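Putative amino acid binding protein (Streptococcus mutans, PDB 4C0R) probably captures glutathione, including its oxidized disulfide form, outside the cell and delivers it to the membrane ABC importer TcyBC for uptake. Local coordinates at residues A[25-30]-A[84-89]; A[67-72]-A[161-166]; A[151-156]-A[177-182]. One frame throughout, in Å; residues are numbered along the deposited sequence.

Interaction 1: residues A[25-30]-A[84-89]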
loop_
_atom_site.group_PDB
_atom_site.type_symbol
_atom_site.label_atom_id
_atom_site.label_comp_id
_atom_site.label_asym_id
_atom_site.label_seq_id
_atom_site.Cartn_x
_atom_site.Cartn_y
_atom_site.Cartn_z
ATOM N N THR A 25 4.725 6.654 -11.517
ATOM C CA THR A 25 5.422 5.410 -11.689
ATOM C C THR A 25 5.341 4.630 -10.383
ATOM O O THR A 25 4.515 4.952 -9.532
ATOM C CB THR A 25 6.855 5.664 -12.190
ATOM O OG1 THR A 25 7.527 4.415 -12.451
ATOM C CG2 THR A 25 7.674 6.412 -11.212
ATOM N N GLY A 26 6.129 3.581 -10.266
ATOM C CA GLY A 26 6.076 2.711 -9.113
ATOM C C GLY A 26 5.404 1.377 -9.482
ATOM O O GLY A 26 4.793 1.224 -10.527
ATOM N N TYR A 27 5.540 0.403 -8.607
ATOM C CA TYR A 27 5.131 -0.953 -8.903
ATOM C C TYR A 27 3.658 -0.997 -9.307
ATOM O O TYR A 27 3.328 -1.678 -10.256
ATOM C CB TYR A 27 5.385 -1.833 -7.679
ATOM C CG TYR A 27 5.113 -3.319 -7.914
ATOM C CD1 TYR A 27 5.954 -4.117 -8.710
ATOM C CD2 TYR A 27 4.023 -3.936 -7.338
ATOM C CE1 TYR A 27 5.714 -5.484 -8.869
ATOM C CE2 TYR A 27 3.755 -5.271 -7.513
ATOM C CZ TYR A 27 4.590 -6.058 -8.297
ATOM O OH TYR A 27 4.387 -7.405 -8.449
ATOM N N ASP A 28 2.755 -0.419 -8.524
ATOM C CA ASP A 28 1.341 -0.564 -8.874
ATOM C C ASP A 28 1.090 -0.042 -10.312
ATOM O O ASP A 28 0.320 -0.618 -11.098
ATOM C CB ASP A 28 0.446 0.218 -7.927
ATOM C CG ASP A 28 0.301 -0.383 -6.556
ATOM O OD1 ASP A 28 0.247 -1.625 -6.459
ATOM O OD2 ASP A 28 0.265 0.387 -5.589
ATOM N N ILE A 29 1.704 1.096 -10.615
ATOM C CA ILE A 29 1.495 1.759 -11.882
ATOM C C ILE A 29 2.103 0.995 -13.024
ATOM O O ILE A 29 1.471 0.820 -14.095
ATOM C CB ILE A 29 2.061 3.204 -11.826
ATOM C CG1 ILE A 29 1.430 4.011 -10.686
ATOM C CG2 ILE A 29 1.814 3.876 -13.164
ATOM C CD1 ILE A 29 -0.065 4.088 -10.719
ATOM N N GLU A 30 3.329 0.524 -12.832
ATOM C CA GLU A 30 4.026 -0.143 -13.898
ATOM C C GLU A 30 3.459 -1.555 -14.123
ATOM O O GLU A 30 3.437 -2.055 -15.275
ATOM C CB GLU A 30 5.518 -0.157 -13.603
ATOM C CG GLU A 30 6.106 1.211 -13.495
ATOM C CD GLU A 30 6.097 2.040 -14.791
ATOM O OE1 GLU A 30 5.814 1.526 -15.891
ATOM O OE2 GLU A 30 6.385 3.256 -14.725
ATOM N N ASN A 84 -6.259 -10.723 -8.099
ATOM C CA ASN A 84 -5.323 -11.604 -7.453
ATOM C C ASN A 84 -4.198 -10.732 -6.901
ATOM O O ASN A 84 -3.984 -9.584 -7.331
ATOM C CB ASN A 84 -4.843 -12.633 -8.448
ATOM C CG ASN A 84 -5.967 -13.619 -8.803
ATOM O OD1 ASN A 84 -6.871 -13.880 -7.982
ATOM N ND2 ASN A 84 -5.933 -14.111 -10.009
ATOM N N PRO A 85 -3.528 -11.238 -5.879
ATOM C CA PRO A 85 -2.539 -10.395 -5.223
ATOM C C PRO A 85 -1.364 -10.118 -6.155
ATOM O O PRO A 85 -1.037 -10.946 -7.025
ATOM C CB PRO A 85 -2.085 -11.245 -4.012
ATOM C CG PRO A 85 -2.378 -12.612 -4.423
ATOM C CD PRO A 85 -3.610 -12.588 -5.292
ATOM N N THR A 86 -0.750 -8.960 -5.956
ATOM C CA THR A 86 0.408 -8.580 -6.769
ATOM C C THR A 86 1.738 -8.521 -6.011
ATOM O O THR A 86 2.815 -8.555 -6.617
ATOM C CB THR A 86 0.163 -7.232 -7.425
ATOM O OG1 THR A 86 0.099 -6.253 -6.400
ATOM C CG2 THR A 86 -1.094 -7.249 -8.281
ATOM N N ALA A 87 1.720 -8.489 -4.695
ATOM C CA ALA A 87 2.940 -8.432 -3.912
ATOM C C ALA A 87 2.607 -8.802 -2.489
ATOM O O ALA A 87 1.446 -8.750 -2.082
ATOM C CB ALA A 87 3.540 -7.018 -3.935
ATOM N N SER A 88 3.631 -9.195 -1.746
ATOM C CA SER A 88 3.576 -9.489 -0.336
ATOM C C SER A 88 4.446 -8.499 0.411
ATOM O O SER A 88 5.643 -8.352 0.109
ATOM C CB SER A 88 3.988 -10.948 -0.084
ATOM O OG SER A 88 3.741 -11.275 1.282
ATOM N N ASN A 89 3.893 -7.824 1.409
ATOM C CA ASN A 89 4.520 -6.664 1.994
ATOM C C ASN A 89 4.208 -6.568 3.475
ATOM O O ASN A 89 3.222 -5.940 3.902
ATOM C CB ASN A 89 3.996 -5.451 1.272
ATOM C CG ASN A 89 4.791 -4.204 1.499
ATOM O OD1 ASN A 89 5.799 -4.213 2.193
ATOM N ND2 ASN A 89 4.359 -3.116 0.871
HETATM O O HOH W 1 -0.285 -3.819 -7.666
#
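Tyr27 and Thr86 make the one direct hydrogen bond of this contact. Tyr27 OH donates to the backbone Thr86 O at 2.7 Å. The hydroxyl approaches at a C=O...donor angle of 147° and lies 28° off the carbonyl plane. On the tyrosine side, Thr86 O lies at the edge of the ring, near its plane. Tyr27 CG is anti to the backbone N (chi1 -175°), which carries the ring from the first turn of its helix over to residues 84-89.

A water makes the second polar link. It donates to Asp28 OD1 at 2.6 Å and lies 2.8 Å from Thr86 OG1. Thr86 OG1 also has a weak hydrogen bond to Val192 O on the neighbouring strand. The other carboxylate oxygen, Asp28 OD2, bonds to Asn69 N, so two different partners hold the two oxygens of Asp28.

The contact lies in the interior of a periplasmic-binding-protein fold of the family 3 solute-binding type. It joins the start of helix 27-36 to the long strand 81-96. Gly26 is the N-cap of that helix, and its O accepts from Glu30 N at 2.8 Å. Beside the cap, Thr25 OG1 donates to Glu30 OE2 at 2.8 Å, using the anti lone pair of that oxygen.

The remaining packing is small. Tyr27 CE2 meets Ala87 CB at 4.0 Å, obliquely to the ring. The same carbon is in van der Waals contact with Thr86 OG1 at 3.9 Å, as the side chains of Tyr27 and Thr86 run alongside each other, pointing opposite ways. Leu220 and Leu228 of helix 219-228, with Leu233, also pack on Tyr27, while Val192 touches Ala87.

Interaction 2: residues A[67-72]-A[161-166]. With GDS (oxidized glutathione disulfide), chain C.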
loop_
_atom_site.group_PDB
_atom_site.type_symbol
_atom_site.label_atom_id
_atom_site.label_comp_id
_atom_site.label_asym_id
_atom_site.label_seq_id
_atom_site.Cartn_x
_atom_site.Cartn_y
_atom_site.Cartn_z
ATOM N N ALA A 67 -5.346 1.580 -6.991
ATOM C CA ALA A 67 -4.030 0.946 -6.789
ATOM C C ALA A 67 -3.175 1.878 -5.999
ATOM O O ALA A 67 -2.930 2.992 -6.435
ATOM C CB ALA A 67 -3.373 0.664 -8.074
ATOM N N ASN A 68 -2.772 1.450 -4.825
ATOM C CA ASN A 68 -1.851 2.180 -3.969
ATOM C C ASN A 68 -1.480 1.305 -2.756
ATOM O O ASN A 68 -1.851 1.605 -1.632
ATOM C CB ASN A 68 -2.477 3.513 -3.489
ATOM C CG ASN A 68 -1.433 4.540 -3.112
ATOM O OD1 ASN A 68 -1.155 5.502 -3.854
ATOM N ND2 ASN A 68 -0.809 4.329 -1.978
ATOM N N ASN A 69 -0.741 0.236 -2.962
ATOM C CA ASN A 69 -0.304 -0.629 -1.833
ATOM C C ASN A 69 -1.525 -1.053 -0.974
ATOM O O ASN A 69 -1.462 -1.048 0.257
ATOM C CB ASN A 69 0.705 0.144 -1.005
ATOM C CG ASN A 69 1.309 -0.622 0.168
ATOM O OD1 ASN A 69 1.705 -1.777 0.051
ATOM N ND2 ASN A 69 1.408 0.058 1.300
ATOM N N ILE A 70 -2.609 -1.432 -1.644
ATOM C CA ILE A 70 -3.874 -1.669 -0.947
ATOM C C ILE A 70 -4.031 -3.082 -0.449
ATOM O O ILE A 70 -3.946 -4.020 -1.212
ATOM C CB ILE A 70 -5.040 -1.345 -1.877
ATOM C CG1 ILE A 70 -5.037 0.142 -2.234
ATOM C CG2 ILE A 70 -6.412 -1.700 -1.278
ATOM C CD1 ILE A 70 -6.014 0.527 -3.418
ATOM N N SER A 71 -4.265 -3.228 0.848
ATOM C CA SER A 71 -4.481 -4.499 1.497
ATOM C C SER A 71 -5.921 -4.996 1.326
ATOM O O SER A 71 -6.825 -4.227 1.061
ATOM C CB SER A 71 -4.287 -4.333 3.022
ATOM O OG SER A 71 -2.981 -3.920 3.339
ATOM N N TYR A 72 -6.107 -6.296 1.515
ATOM C CA TYR A 72 -7.453 -6.854 1.641
ATOM C C TYR A 72 -8.020 -6.550 3.022
ATOM O O TYR A 72 -7.363 -6.826 4.060
ATOM C CB TYR A 72 -7.373 -8.376 1.550
ATOM C CG TYR A 72 -8.725 -9.003 1.702
ATOM C CD1 TYR A 72 -9.578 -9.039 0.632
ATOM C CD2 TYR A 72 -9.129 -9.539 2.910
ATOM C CE1 TYR A 72 -10.835 -9.614 0.733
ATOM C CE2 TYR A 72 -10.430 -10.119 3.016
ATOM C CZ TYR A 72 -11.223 -10.150 1.898
ATOM O OH TYR A 72 -12.533 -10.671 1.897
ATOM N N ILE A 161 4.035 2.642 12.262
ATOM C CA ILE A 161 3.797 1.314 11.714
ATOM C C ILE A 161 3.388 1.420 10.234
ATOM O O ILE A 161 2.504 2.192 9.871
ATOM C CB ILE A 161 2.719 0.532 12.464
ATOM C CG1 ILE A 161 3.120 0.365 13.930
ATOM C CG2 ILE A 161 2.465 -0.821 11.806
ATOM C CD1 ILE A 161 2.011 -0.202 14.782
ATOM N N PHE A 162 4.112 0.727 9.371
ATOM C CA PHE A 162 3.756 0.705 7.956
ATOM C C PHE A 162 4.340 -0.511 7.300
ATOM O O PHE A 162 5.177 -1.210 7.895
ATOM C CB PHE A 162 4.298 1.974 7.246
ATOM C CG PHE A 162 3.523 2.277 5.956
ATOM C CD1 PHE A 162 2.199 2.726 6.027
ATOM C CD2 PHE A 162 4.067 2.025 4.740
ATOM C CE1 PHE A 162 1.448 2.939 4.870
ATOM C CE2 PHE A 162 3.302 2.236 3.565
ATOM C CZ PHE A 162 1.985 2.714 3.657
ATOM N N GLU A 163 3.961 -0.770 6.046
ATOM C CA GLU A 163 4.599 -1.849 5.264
ATOM C C GLU A 163 6.122 -1.648 5.135
ATOM O O GLU A 163 6.593 -0.544 4.961
ATOM C CB GLU A 163 3.973 -1.915 3.873
ATOM C CG GLU A 163 2.622 -2.615 3.799
ATOM C CD GLU A 163 1.416 -1.861 4.276
ATOM O OE1 GLU A 163 1.464 -0.633 4.467
ATOM O OE2 GLU A 163 0.423 -2.556 4.445
ATOM N N LYS A 164 6.847 -2.764 5.205
ATOM C CA LYS A 164 8.282 -2.797 5.161
ATOM C C LYS A 164 8.874 -2.197 3.904
ATOM O O LYS A 164 9.839 -1.492 3.991
ATOM C CB LYS A 164 8.737 -4.259 5.260
ATOM C CG LYS A 164 10.213 -4.438 5.484
ATOM C CD LYS A 164 10.488 -5.843 5.997
ATOM C CE LYS A 164 11.923 -5.939 6.515
ATOM N NZ LYS A 164 12.190 -7.305 6.974
ATOM N N ILE A 165 8.334 -2.520 2.735
ATOM C CA ILE A 165 8.980 -2.112 1.504
ATOM C C ILE A 165 9.062 -0.567 1.430
ATOM O O ILE A 165 10.142 0.005 1.177
ATOM C CB ILE A 165 8.277 -2.706 0.294
ATOM C CG1 ILE A 165 8.419 -4.233 0.219
ATOM C CG2 ILE A 165 8.850 -2.069 -1.001
ATOM C CD1 ILE A 165 7.509 -4.911 -0.741
ATOM N N SER A 166 7.971 0.140 1.719
ATOM C CA SER A 166 8.033 1.588 1.710
ATOM C C SER A 166 8.866 2.141 2.858
ATOM O O SER A 166 9.613 3.072 2.682
ATOM C CB SER A 166 6.651 2.238 1.745
ATOM O OG SER A 166 5.997 2.101 0.507
HETATM C CD1 GDS C . -3.898 11.435 2.982
HETATM N N2 GDS C . -2.495 11.249 3.376
HETATM C CA2 GDS C . -1.605 10.950 2.314
HETATM C C2 GDS C . -1.023 12.065 1.518
HETATM O O2 GDS C . -0.607 11.870 0.357
HETATM C CB2 GDS C . -1.219 9.581 1.902
HETATM S SG2 GDS C . -1.825 8.316 2.998
HETATM N N3 GDS C . -0.964 13.370 2.142
HETATM C CA3 GDS C . -0.487 14.517 1.371
HETATM C C3 GDS C . -1.765 15.288 1.051
HETATM O OE3 GDS C . -1.777 16.559 1.038
HETATM O OE4 GDS C . -2.856 14.699 0.800
HETATM N N4 GDS C . -0.433 5.505 3.824
HETATM C CA4 GDS C . 0.415 6.066 4.848
HETATM C C4 GDS C . -0.198 5.874 6.191
HETATM O OE5 GDS C . -1.065 4.971 6.400
HETATM O OE6 GDS C . 0.232 6.610 7.122
HETATM C C5 GDS C . -0.051 5.669 2.456
HETATM O O5 GDS C . 1.002 6.241 2.178
HETATM C CA5 GDS C . -1.046 5.184 1.501
HETATM N N5 GDS C . -1.772 4.021 1.803
HETATM C CB5 GDS C . -1.755 6.271 0.762
HETATM S SG5 GDS C . -2.953 7.054 1.876
HETATM C CA6 GDS C . -2.400 -0.215 3.795
HETATM C C6 GDS C . -3.883 -0.208 3.460
HETATM O OE7 GDS C . -4.649 0.537 4.129
HETATM O OE8 GDS C . -4.337 -0.915 2.528
HETATM N N6 GDS C . -1.784 -1.324 3.042
HETATM C CB6 GDS C . -1.770 1.093 3.483
HETATM C CG6 GDS C . -2.261 1.586 2.103
HETATM C CD6 GDS C . -1.331 2.703 1.681
HETATM O O6 GDS C . -0.198 2.551 1.201
#
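The amino nitrogen N6 of the bound glutathione disulfide is held between Asn69, Ser71 and Glu163. It donates to Asn69 O at 2.8 Å, and to Ser71 OG and Glu163 OE2 as well. The carboxylate of Glu163 probably also balances the positive charge expected on this amine. One carboxylate oxygen of the same γ-glutamyl group, GDS OE8, accepts an almost straight bond from Ser71 N at 2.9 Å. Arg76 also hydrogen-bonds the ligand.

This corresponds to the α-amino and α-carboxyl site expected of family 3 solute-binding proteins. Strand 65-71 and the junction of strand 160-163 with helix 164-173 face each other across the ligand. Glu163 is the N-cap residue of that helix.

Asn69 ND2 serves two acceptors. Its better bond goes to the γ-glutamyl carbonyl GDS O6, at 3.0 Å and 159°. The one to Glu163 OE1 is weak, at 3.2 Å and 141°, and is the only direct hydrogen bond between the two segments. The amide and carboxylate meet from opposing sides, with nearly perpendicular planes. Glu163 is bent at chi2 (77°), which folds OE1 back over the centre of one face of the Phe162 ring. GDS O6 lies at the edge of that ring, near its plane, 3.3 Å from Phe162 CZ.

Interaction 3: residues A[151-156]-A[177-182]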
loop_
_atom_site.group_PDB
_atom_site.type_symbol
_atom_site.label_atom_id
_atom_site.label_comp_id
_atom_site.label_asym_id
_atom_site.label_seq_id
_atom_site.Cartn_x
_atom_site.Cartn_y
_atom_site.Cartn_z
ATOM N N ASN A 151 9.170 12.685 10.687
ATOM C CA ASN A 151 8.744 13.188 12.007
ATOM C C ASN A 151 9.192 12.257 13.144
ATOM O O ASN A 151 9.471 12.701 14.262
ATOM C CB ASN A 151 7.240 13.299 12.111
ATOM C CG ASN A 151 6.701 14.575 11.492
ATOM O OD1 ASN A 151 7.448 15.525 11.211
ATOM N ND2 ASN A 151 5.399 14.605 11.283
ATOM N N VAL A 152 9.253 10.963 12.872
ATOM C CA VAL A 152 9.765 10.040 13.902
ATOM C C VAL A 152 11.283 10.288 14.050
ATOM O O VAL A 152 11.794 10.389 15.186
ATOM C CB VAL A 152 9.460 8.544 13.532
ATOM C CG1 VAL A 152 10.138 7.553 14.521
ATOM C CG2 VAL A 152 7.979 8.295 13.522
ATOM N N SER A 153 11.993 10.404 12.940
ATOM C CA SER A 153 13.432 10.682 12.958
ATOM C C SER A 153 13.688 11.947 13.781
ATOM O O SER A 153 14.643 12.016 14.561
ATOM C CB SER A 153 13.943 10.854 11.530
ATOM O OG SER A 153 15.338 10.998 11.476
ATOM N N ASP A 154 12.830 12.947 13.632
ATOM C CA ASP A 154 13.024 14.247 14.305
ATOM C C ASP A 154 12.532 14.274 15.733
ATOM O O ASP A 154 12.635 15.303 16.408
ATOM C CB ASP A 154 12.284 15.351 13.535
ATOM C CG ASP A 154 12.907 15.653 12.209
ATOM O OD1 ASP A 154 14.102 15.364 12.007
ATOM O OD2 ASP A 154 12.192 16.183 11.328
ATOM N N GLY A 155 11.920 13.180 16.187
ATOM C CA GLY A 155 11.372 13.109 17.518
ATOM C C GLY A 155 10.018 13.703 17.781
ATOM O O GLY A 155 9.602 13.833 18.917
ATOM N N LYS A 156 9.274 14.053 16.738
ATOM C CA LYS A 156 7.986 14.631 16.947
ATOM C C LYS A 156 6.939 13.629 17.362
ATOM O O LYS A 156 5.924 13.962 17.994
ATOM C CB LYS A 156 7.502 15.318 15.658
ATOM C CG LYS A 156 8.335 16.502 15.288
ATOM C CD LYS A 156 7.626 17.293 14.205
ATOM N N ASP A 177 19.252 7.941 8.907
ATOM C CA ASP A 177 20.138 6.922 9.453
ATOM C C ASP A 177 19.986 6.722 10.945
ATOM O O ASP A 177 20.661 5.889 11.526
ATOM C CB ASP A 177 21.610 7.279 9.187
ATOM C CG ASP A 177 21.889 8.741 9.318
ATOM O OD1 ASP A 177 21.741 9.320 10.428
ATOM O OD2 ASP A 177 22.325 9.337 8.301
ATOM N N ASN A 178 19.096 7.465 11.568
ATOM C CA ASN A 178 18.856 7.236 12.986
ATOM C C ASN A 178 17.617 6.374 13.223
ATOM O O ASN A 178 17.162 6.258 14.355
ATOM C CB ASN A 178 18.710 8.557 13.705
ATOM C CG ASN A 178 17.404 9.216 13.432
ATOM O OD1 ASN A 178 16.905 9.206 12.286
ATOM N ND2 ASN A 178 16.810 9.760 14.465
ATOM N N LEU A 179 17.050 5.825 12.142
ATOM C CA LEU A 179 15.851 4.986 12.262
ATOM C C LEU A 179 16.165 3.552 11.947
ATOM O O LEU A 179 17.097 3.244 11.177
ATOM C CB LEU A 179 14.730 5.456 11.306
ATOM C CG LEU A 179 14.137 6.852 11.556
ATOM C CD1 LEU A 179 13.054 7.173 10.532
ATOM C CD2 LEU A 179 13.609 6.937 12.980
ATOM N N LYS A 180 15.371 2.664 12.515
ATOM C CA LYS A 180 15.424 1.263 12.159
ATOM C C LYS A 180 14.001 0.728 12.001
ATOM O O LYS A 180 13.022 1.391 12.356
ATOM C CB LYS A 180 16.142 0.475 13.231
ATOM C CG LYS A 180 15.456 0.515 14.567
ATOM C CD LYS A 180 16.125 -0.416 15.545
ATOM C CE LYS A 180 15.385 -0.405 16.857
ATOM N NZ LYS A 180 16.012 -1.349 17.838
ATOM N N VAL A 181 13.908 -0.475 11.455
ATOM C CA VAL A 181 12.664 -1.167 11.323
ATOM C C VAL A 181 12.693 -2.472 12.114
ATOM O O VAL A 181 13.728 -3.139 12.232
ATOM C CB VAL A 181 12.227 -1.394 9.830
ATOM C CG1 VAL A 181 12.345 -0.106 9.012
ATOM C CG2 VAL A 181 12.916 -2.525 9.191
ATOM N N ILE A 182 11.552 -2.762 12.729
ATOM C CA ILE A 182 11.313 -3.966 13.483
ATOM C C ILE A 182 10.179 -4.728 12.817
ATOM O O ILE A 182 9.070 -4.207 12.694
ATOM C CB ILE A 182 10.923 -3.647 14.963
ATOM C CG1 ILE A 182 12.081 -2.908 15.653
ATOM C CG2 ILE A 182 10.504 -4.927 15.727
ATOM C CD1 ILE A 182 11.645 -2.282 16.979
#
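Asn178 and Leu179 meet Ser153 and Val152 where the end of helix 145-153 packs against the start of strand 179-183, within the α/β sandwich of a solute-binding-protein lobe. Beyond these two residues the strand leaves the helix and pairs with strand 81-96, Lys180 with Val95 and Ile182 with Leu93.

Asn178 is the first residue of the second segment to touch the helix. Its amide grips Ser153 twice. Asn178 OD1 accepts from Ser153 OG at 2.5 Å, a short bond that enters 22° off the plane of the amide carbonyl. Asn178 ND2 donates to the backbone Ser153 O at 3.1 Å, on a lone pair in the carbonyl plane. With both ends of the amide engaged, its rotation is fixed. Ser153 OG is turned beside its own carbonyl carbon (chi1 -174°), which brings the hydroxyl and Ser153 O within the span of one amide. Ser153 O is thus used by a side chain at a helix end, where carbonyls lack the usual helical partner. Just after Ser153 the helix stops in a Schellman motif, with Gly155 at positive phi and Lys156 N bonded back to Asn151 O.

Leu179 follows and supplies the apolar part. Both of its methyls reach the helix. Val94 and Ile171 also pack on this leucine, placing it between sheet and helices. Leu179 CD1 is 3.9 Å from Ser153 CB, and Leu179 CD2 lies 3.7 Å from Ser153 CA. Leu179 CD2 also meets Val152 CG1 at 3.8 Å, the two side chains crossing at a slant.

From the N terminus, residues 25-30 open the first loop, and 84-89 close it in interaction 1. Residues 67-72 lie within that span and open interaction 2, which closes only at 161-166. These two loops therefore cross. Interaction 3 runs from 151-156 to 177-182. It crosses interaction 2 too, but follows interaction 1 in series. Interactions 1 and 2 touch: Asp28 and Asn89 both reach Asn69. Interactions 2 and 3 do not touch, although their nearest atoms are about 4 Å apart. All three reach the sheet containing strand 81-96. Helix 27-36, the ligand site and helix 145-153 are thereby tied to one sheet.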